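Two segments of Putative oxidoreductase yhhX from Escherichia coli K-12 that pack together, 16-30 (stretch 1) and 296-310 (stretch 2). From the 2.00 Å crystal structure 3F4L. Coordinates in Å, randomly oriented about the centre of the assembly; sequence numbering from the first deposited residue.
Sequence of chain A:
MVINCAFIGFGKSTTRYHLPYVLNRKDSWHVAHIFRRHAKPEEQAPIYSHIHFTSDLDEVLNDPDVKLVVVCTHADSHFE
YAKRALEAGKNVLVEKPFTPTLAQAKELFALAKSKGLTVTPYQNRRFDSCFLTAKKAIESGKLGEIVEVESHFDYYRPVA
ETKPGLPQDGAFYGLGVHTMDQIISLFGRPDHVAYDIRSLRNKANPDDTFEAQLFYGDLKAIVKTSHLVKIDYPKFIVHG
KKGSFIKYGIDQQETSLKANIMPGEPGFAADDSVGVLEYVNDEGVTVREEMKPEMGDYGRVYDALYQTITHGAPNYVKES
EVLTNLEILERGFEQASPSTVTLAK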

# COMPACT_ATOMS: atom_id res chain seq x y z
N ARG A 16 31.78 8.42 5.38
CA ARG A 16 30.65 8.15 6.27
C ARG A 16 30.18 6.71 6.30
O ARG A 16 29.89 6.17 7.37
CB ARG A 16 29.47 9.05 5.90
CG ARG A 16 28.21 8.75 6.70
CD ARG A 16 27.17 9.83 6.51
NE ARG A 16 27.70 11.14 6.92
CZ ARG A 16 27.12 12.30 6.64
NH1 ARG A 16 25.99 12.34 5.94
NH2 ARG A 16 27.68 13.43 7.05
N TYR A 17 30.10 6.08 5.13
CA TYR A 17 29.60 4.72 5.08
C TYR A 17 30.62 3.60 4.92
O TYR A 17 30.26 2.43 5.04
CB TYR A 17 28.54 4.61 4.00
CG TYR A 17 27.37 5.54 4.24
CD1 TYR A 17 26.48 5.30 5.29
CD2 TYR A 17 27.16 6.65 3.43
CE1 TYR A 17 25.40 6.16 5.52
CE2 TYR A 17 26.09 7.51 3.65
CZ TYR A 17 25.21 7.26 4.69
OH TYR A 17 24.15 8.09 4.91
N HIS A 18 31.88 3.94 4.68
CA HIS A 18 32.90 2.92 4.53
C HIS A 18 33.99 2.96 5.60
O HIS A 18 34.14 2.03 6.39
CB HIS A 18 33.55 3.02 3.15
CG HIS A 18 32.63 2.66 2.03
ND1 HIS A 18 32.43 1.36 1.62
CD2 HIS A 18 31.84 3.42 1.23
CE1 HIS A 18 31.57 1.33 0.62
NE2 HIS A 18 31.19 2.58 0.37
N LEU A 19 34.74 4.06 5.63
CA LEU A 19 35.85 4.19 6.57
C LEU A 19 35.53 3.96 8.05
O LEU A 19 36.29 3.28 8.75
CB LEU A 19 36.54 5.54 6.36
CG LEU A 19 37.81 5.53 5.48
CD1 LEU A 19 37.78 4.38 4.48
CD2 LEU A 19 37.96 6.86 4.76
N PRO A 20 34.40 4.49 8.54
CA PRO A 20 34.09 4.27 9.96
C PRO A 20 34.07 2.79 10.32
O PRO A 20 34.47 2.39 11.42
CB PRO A 20 32.71 4.92 10.13
CG PRO A 20 32.74 6.03 9.11
CD PRO A 20 33.38 5.35 7.91
N TYR A 21 33.62 1.97 9.38
CA TYR A 21 33.51 0.53 9.57
C TYR A 21 34.81 -0.22 9.28
O TYR A 21 35.17 -1.16 9.99
CB TYR A 21 32.38 -0.00 8.68
CG TYR A 21 31.03 0.53 9.07
CD1 TYR A 21 30.32 -0.02 10.15
CD2 TYR A 21 30.47 1.62 8.40
CE1 TYR A 21 29.11 0.50 10.54
CE2 TYR A 21 29.24 2.15 8.79
CZ TYR A 21 28.57 1.59 9.86
OH TYR A 21 27.37 2.12 10.24
N VAL A 22 35.50 0.19 8.22
CA VAL A 22 36.74 -0.45 7.83
C VAL A 22 37.85 -0.16 8.82
O VAL A 22 38.65 -1.04 9.14
CB VAL A 22 37.16 0.02 6.42
CG1 VAL A 22 38.56 -0.53 6.07
CG2 VAL A 22 36.13 -0.48 5.41
N LEU A 23 37.90 1.07 9.33
CA LEU A 23 38.93 1.44 10.29
C LEU A 23 38.68 0.80 11.66
O LEU A 23 39.52 0.88 12.56
CB LEU A 23 39.02 2.97 10.43
CG LEU A 23 39.29 3.71 9.11
CD1 LEU A 23 39.22 5.23 9.34
CD2 LEU A 23 40.66 3.30 8.57
N ASN A 24 37.53 0.16 11.82
CA ASN A 24 37.22 -0.52 13.08
C ASN A 24 37.59 -2.01 12.95
O ASN A 24 37.40 -2.80 13.88
CB ASN A 24 35.72 -0.41 13.40
CG ASN A 24 35.46 -0.07 14.86
OD1 ASN A 24 36.03 -0.67 15.77
ND2 ASN A 24 34.56 0.88 15.08
N ARG A 25 38.12 -2.38 11.78
CA ARG A 25 38.51 -3.77 11.52
C ARG A 25 39.98 -3.86 11.10
O ARG A 25 40.32 -4.58 10.17
CB ARG A 25 37.62 -4.36 10.41
CG ARG A 25 36.12 -4.35 10.74
CD ARG A 25 35.25 -4.73 9.55
NE ARG A 25 33.82 -4.59 9.84
CZ ARG A 25 33.17 -5.27 10.77
NH1 ARG A 25 33.82 -6.16 11.51
NH2 ARG A 25 31.87 -5.08 10.97
N LYS A 26 40.85 -3.13 11.80
CA LYS A 26 42.27 -3.13 11.49
C LYS A 26 42.93 -4.52 11.54
O LYS A 26 44.00 -4.72 10.96
CB LYS A 26 43.02 -2.17 12.42
CG LYS A 26 42.62 -0.70 12.26
CD LYS A 26 43.78 0.13 11.72
CE LYS A 26 43.38 1.57 11.45
NZ LYS A 26 42.99 2.31 12.68
N ASP A 27 42.31 -5.47 12.24
CA ASP A 27 42.88 -6.81 12.31
C ASP A 27 42.48 -7.64 11.09
O ASP A 27 43.02 -8.72 10.86
CB ASP A 27 42.43 -7.52 13.60
CG ASP A 27 40.99 -7.20 13.98
OD1 ASP A 27 40.11 -7.25 13.09
OD2 ASP A 27 40.75 -6.89 15.17
N SER A 28 41.54 -7.10 10.30
CA SER A 28 41.05 -7.78 9.10
C SER A 28 41.43 -7.04 7.82
O SER A 28 41.76 -7.67 6.81
CB SER A 28 39.52 -7.89 9.15
OG SER A 28 39.10 -8.48 10.37
N TRP A 29 41.36 -5.72 7.86
CA TRP A 29 41.67 -4.90 6.70
C TRP A 29 42.61 -3.73 6.98
O TRP A 29 42.64 -3.20 8.09
CB TRP A 29 40.39 -4.32 6.11
CG TRP A 29 39.39 -5.32 5.68
CD1 TRP A 29 38.51 -6.00 6.47
CD2 TRP A 29 39.16 -5.75 4.34
NE1 TRP A 29 37.73 -6.83 5.69
CE2 TRP A 29 38.11 -6.70 4.38
CE3 TRP A 29 39.74 -5.43 3.10
CZ2 TRP A 29 37.62 -7.33 3.23
CZ3 TRP A 29 39.25 -6.06 1.96
CH2 TRP A 29 38.20 -7.00 2.03
N HIS A 30 43.34 -3.33 5.95
CA HIS A 30 44.26 -2.20 6.02
C HIS A 30 44.05 -1.36 4.76
O HIS A 30 44.19 -1.87 3.64
CB HIS A 30 45.72 -2.66 6.07
CG HIS A 30 46.69 -1.52 5.97
ND1 HIS A 30 47.35 -1.22 4.81
CD2 HIS A 30 47.04 -0.57 6.87
CE1 HIS A 30 48.07 -0.12 4.98
NE2 HIS A 30 47.89 0.29 6.23
N GLY A 296 22.26 -3.94 13.65
CA GLY A 296 22.70 -3.71 12.28
C GLY A 296 24.17 -3.32 12.26
O GLY A 296 24.67 -2.72 13.22
N ASP A 297 24.86 -3.66 11.17
CA ASP A 297 26.28 -3.34 11.04
C ASP A 297 26.69 -3.37 9.57
O ASP A 297 26.88 -4.44 8.99
CB ASP A 297 27.10 -4.33 11.87
CG ASP A 297 28.60 -4.07 11.80
OD1 ASP A 297 29.00 -2.97 11.34
OD2 ASP A 297 29.39 -4.95 12.21
N TYR A 298 26.84 -2.18 8.97
CA TYR A 298 27.22 -2.09 7.56
C TYR A 298 28.57 -2.73 7.27
O TYR A 298 28.87 -3.08 6.13
CB TYR A 298 27.23 -0.64 7.10
CG TYR A 298 25.88 0.04 7.15
CD1 TYR A 298 24.71 -0.69 6.94
CD2 TYR A 298 25.77 1.41 7.37
CE1 TYR A 298 23.46 -0.07 6.93
CE2 TYR A 298 24.52 2.05 7.36
CZ TYR A 298 23.37 1.29 7.14
OH TYR A 298 22.13 1.90 7.12
N GLY A 299 29.38 -2.88 8.32
CA GLY A 299 30.70 -3.47 8.16
C GLY A 299 30.66 -4.95 7.86
O GLY A 299 31.67 -5.55 7.50
N ARG A 300 29.48 -5.54 8.01
CA ARG A 300 29.32 -6.96 7.74
C ARG A 300 29.56 -7.24 6.25
O ARG A 300 29.79 -8.39 5.87
CB ARG A 300 27.95 -7.44 8.22
CG ARG A 300 27.96 -7.64 9.75
CD ARG A 300 26.59 -7.55 10.41
NE ARG A 300 25.67 -8.60 9.98
CZ ARG A 300 24.46 -8.79 10.50
NH1 ARG A 300 24.04 -8.00 11.48
NH2 ARG A 300 23.68 -9.76 10.03
N VAL A 301 29.52 -6.20 5.44
CA VAL A 301 29.77 -6.31 4.01
C VAL A 301 31.25 -6.67 3.87
O VAL A 301 31.63 -7.55 3.10
CB VAL A 301 29.51 -4.98 3.27
CG1 VAL A 301 30.08 -5.04 1.84
CG2 VAL A 301 28.00 -4.69 3.21
N TYR A 302 32.09 -5.98 4.63
CA TYR A 302 33.52 -6.24 4.57
C TYR A 302 33.86 -7.58 5.21
O TYR A 302 34.81 -8.26 4.79
CB TYR A 302 34.31 -5.10 5.20
CG TYR A 302 34.32 -3.85 4.34
CD1 TYR A 302 33.32 -2.88 4.45
CD2 TYR A 302 35.32 -3.66 3.38
CE1 TYR A 302 33.31 -1.75 3.61
CE2 TYR A 302 35.32 -2.54 2.54
CZ TYR A 302 34.31 -1.59 2.67
OH TYR A 302 34.31 -0.51 1.84
N ASP A 303 33.09 -7.99 6.21
CA ASP A 303 33.35 -9.28 6.85
C ASP A 303 33.03 -10.38 5.83
O ASP A 303 33.65 -11.44 5.85
CB ASP A 303 32.51 -9.47 8.12
CG ASP A 303 32.83 -8.45 9.19
OD1 ASP A 303 34.01 -8.08 9.33
OD2 ASP A 303 31.90 -8.01 9.91
N ALA A 304 32.07 -10.11 4.94
CA ALA A 304 31.71 -11.08 3.90
C ALA A 304 32.77 -11.13 2.81
O ALA A 304 33.15 -12.21 2.34
CB ALA A 304 30.35 -10.73 3.29
N LEU A 305 33.24 -9.96 2.41
CA LEU A 305 34.28 -9.87 1.38
C LEU A 305 35.55 -10.57 1.89
O LEU A 305 36.27 -11.20 1.13
CB LEU A 305 34.57 -8.40 1.05
CG LEU A 305 33.75 -7.78 -0.08
CD1 LEU A 305 32.33 -8.24 -0.02
CD2 LEU A 305 33.82 -6.26 0.03
N TYR A 306 35.80 -10.46 3.19
CA TYR A 306 36.96 -11.11 3.78
C TYR A 306 36.88 -12.62 3.53
O TYR A 306 37.80 -13.22 2.98
CB TYR A 306 37.00 -10.87 5.29
CG TYR A 306 38.27 -11.37 5.93
CD1 TYR A 306 39.45 -10.65 5.83
CD2 TYR A 306 38.30 -12.60 6.58
CE1 TYR A 306 40.64 -11.14 6.35
CE2 TYR A 306 39.49 -13.10 7.11
CZ TYR A 306 40.66 -12.37 6.98
OH TYR A 306 41.85 -12.85 7.49
N GLN A 307 35.76 -13.22 3.93
CA GLN A 307 35.56 -14.66 3.76
C GLN A 307 35.61 -15.05 2.29
O GLN A 307 36.28 -16.02 1.93
CB GLN A 307 34.22 -15.09 4.36
CG GLN A 307 34.12 -14.87 5.86
CD GLN A 307 32.93 -15.61 6.47
OE1 GLN A 307 32.66 -15.50 7.67
NE2 GLN A 307 32.23 -16.38 5.64
N THR A 308 34.90 -14.30 1.46
CA THR A 308 34.90 -14.58 0.03
C THR A 308 36.31 -14.59 -0.55
O THR A 308 36.71 -15.54 -1.21
CB THR A 308 34.07 -13.56 -0.74
OG1 THR A 308 32.68 -13.81 -0.51
CG2 THR A 308 34.37 -13.65 -2.25
N ILE A 309 37.06 -13.52 -0.30
CA ILE A 309 38.43 -13.39 -0.81
C ILE A 309 39.44 -14.36 -0.18
O ILE A 309 40.28 -14.93 -0.87
CB ILE A 309 38.94 -11.95 -0.61
CG1 ILE A 309 38.16 -10.99 -1.51
CG2 ILE A 309 40.44 -11.87 -0.91
CD1 ILE A 309 38.53 -9.55 -1.32
N THR A 310 39.35 -14.55 1.12
CA THR A 310 40.28 -15.41 1.82
C THR A 310 39.95 -16.90 1.77
O THR A 310 40.84 -17.74 1.56
CB THR A 310 40.40 -15.00 3.29
OG1 THR A 310 40.66 -13.59 3.37
CG2 THR A 310 41.54 -15.76 3.97
O HOH W 1 36.47 -8.22 8.29

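Every pair of touching residues is at least 272 positions apart in sequence, yet the two segments bury 741 Å² between them, much of it aromatic surface. Stretch 2 brings a tight turn followed by a helix; stretch 1 brings a kinked helix, a turn and the start of a strand. Their backbones come nearest where the CA atoms of Tyr21 and Gly299 stand 5.1 Å apart, and Gly299 has no side chain to put into this narrow space. A CB there would point toward stretch 1 and would sit 2.4 Å from Arg25 NH2, a clash, and 3.4 Å from Tyr21 CB, a tight fit. The hollow left by glycine is thus occupied by the side chain of Arg25.

Arg25, whose CA-to-CB bond points toward stretch 2, extends a long side chain that sets its guanidinium between two acids. Asp297 OD2 lies near the guanidinium plane, 2.8 Å from Arg25 NH2, in a salt bridge that includes a weak hydrogen bond. Asp303 OD1 is 2.9 Å from Arg25 NH1 but lies over the face of the group, so this second salt bridge rests on charge alone, with no N-H aimed at the oxygen. Asp297 also has a structural task within its own stretch: its OD1 accepts a hydrogen bond from Gly299 N at 3.0 Å, capping the turn that leads into the helix. One short carboxylate therefore holds the turn and anchors the arginine.

Beside this polar cluster, Tyr21 lays a flat ring against Tyr298. Tyr298 CB sits 3.9 Å from the centroid of the Tyr21 ring, almost on its normal, a CH-pi contact in which a small methylene bump meets a broad face. The two rings themselves meet obliquely, and Tyr17 extends the apolar patch, its CD1 4.3 Å from Tyr298 CE2.

Tyr302 is the central bump of the helix, with 119 Å² covered by stretch 1. A methyl of Val22 covers one face of its ring: CG2 lies 3.5 Å from the ring centroid and only 11° off the normal, a close fit for which a compact branched side chain is well suited. At the tip of the ring, Tyr302 OH forms a 2.7 Å hydrogen bond with His18 ND1, so the polar end of a largely apolar side chain is satisfied in a buried setting. The imidazole meets the phenol rim to rim, its plane nearly perpendicular.

Trp29 covers the next part of the helix surface. The edge of Tyr302 faces its six-membered ring, with planes at 85°, while Tyr306 makes an offset edge-to-face approach to its five-membered ring. Farther along, Trp29 CZ2 reaches to 3.9 Å from Leu305 CB, and Trp29 CH2 to 4.2 Å from Ile309 CD1. A wide indole suits this place because it can touch successive turns of the helix at once. Its NE1 makes a weak 3.4 Å hydrogen bond to Tyr302 O, and a water accepts a weak hydrogen bond from Trp29 NE1, 3.2 Å from the water O, and donates to Asp303 OD1, 2.7 Å from the same O. The single N-H is shared between this water and Tyr302 O, which fits both bonds being weak.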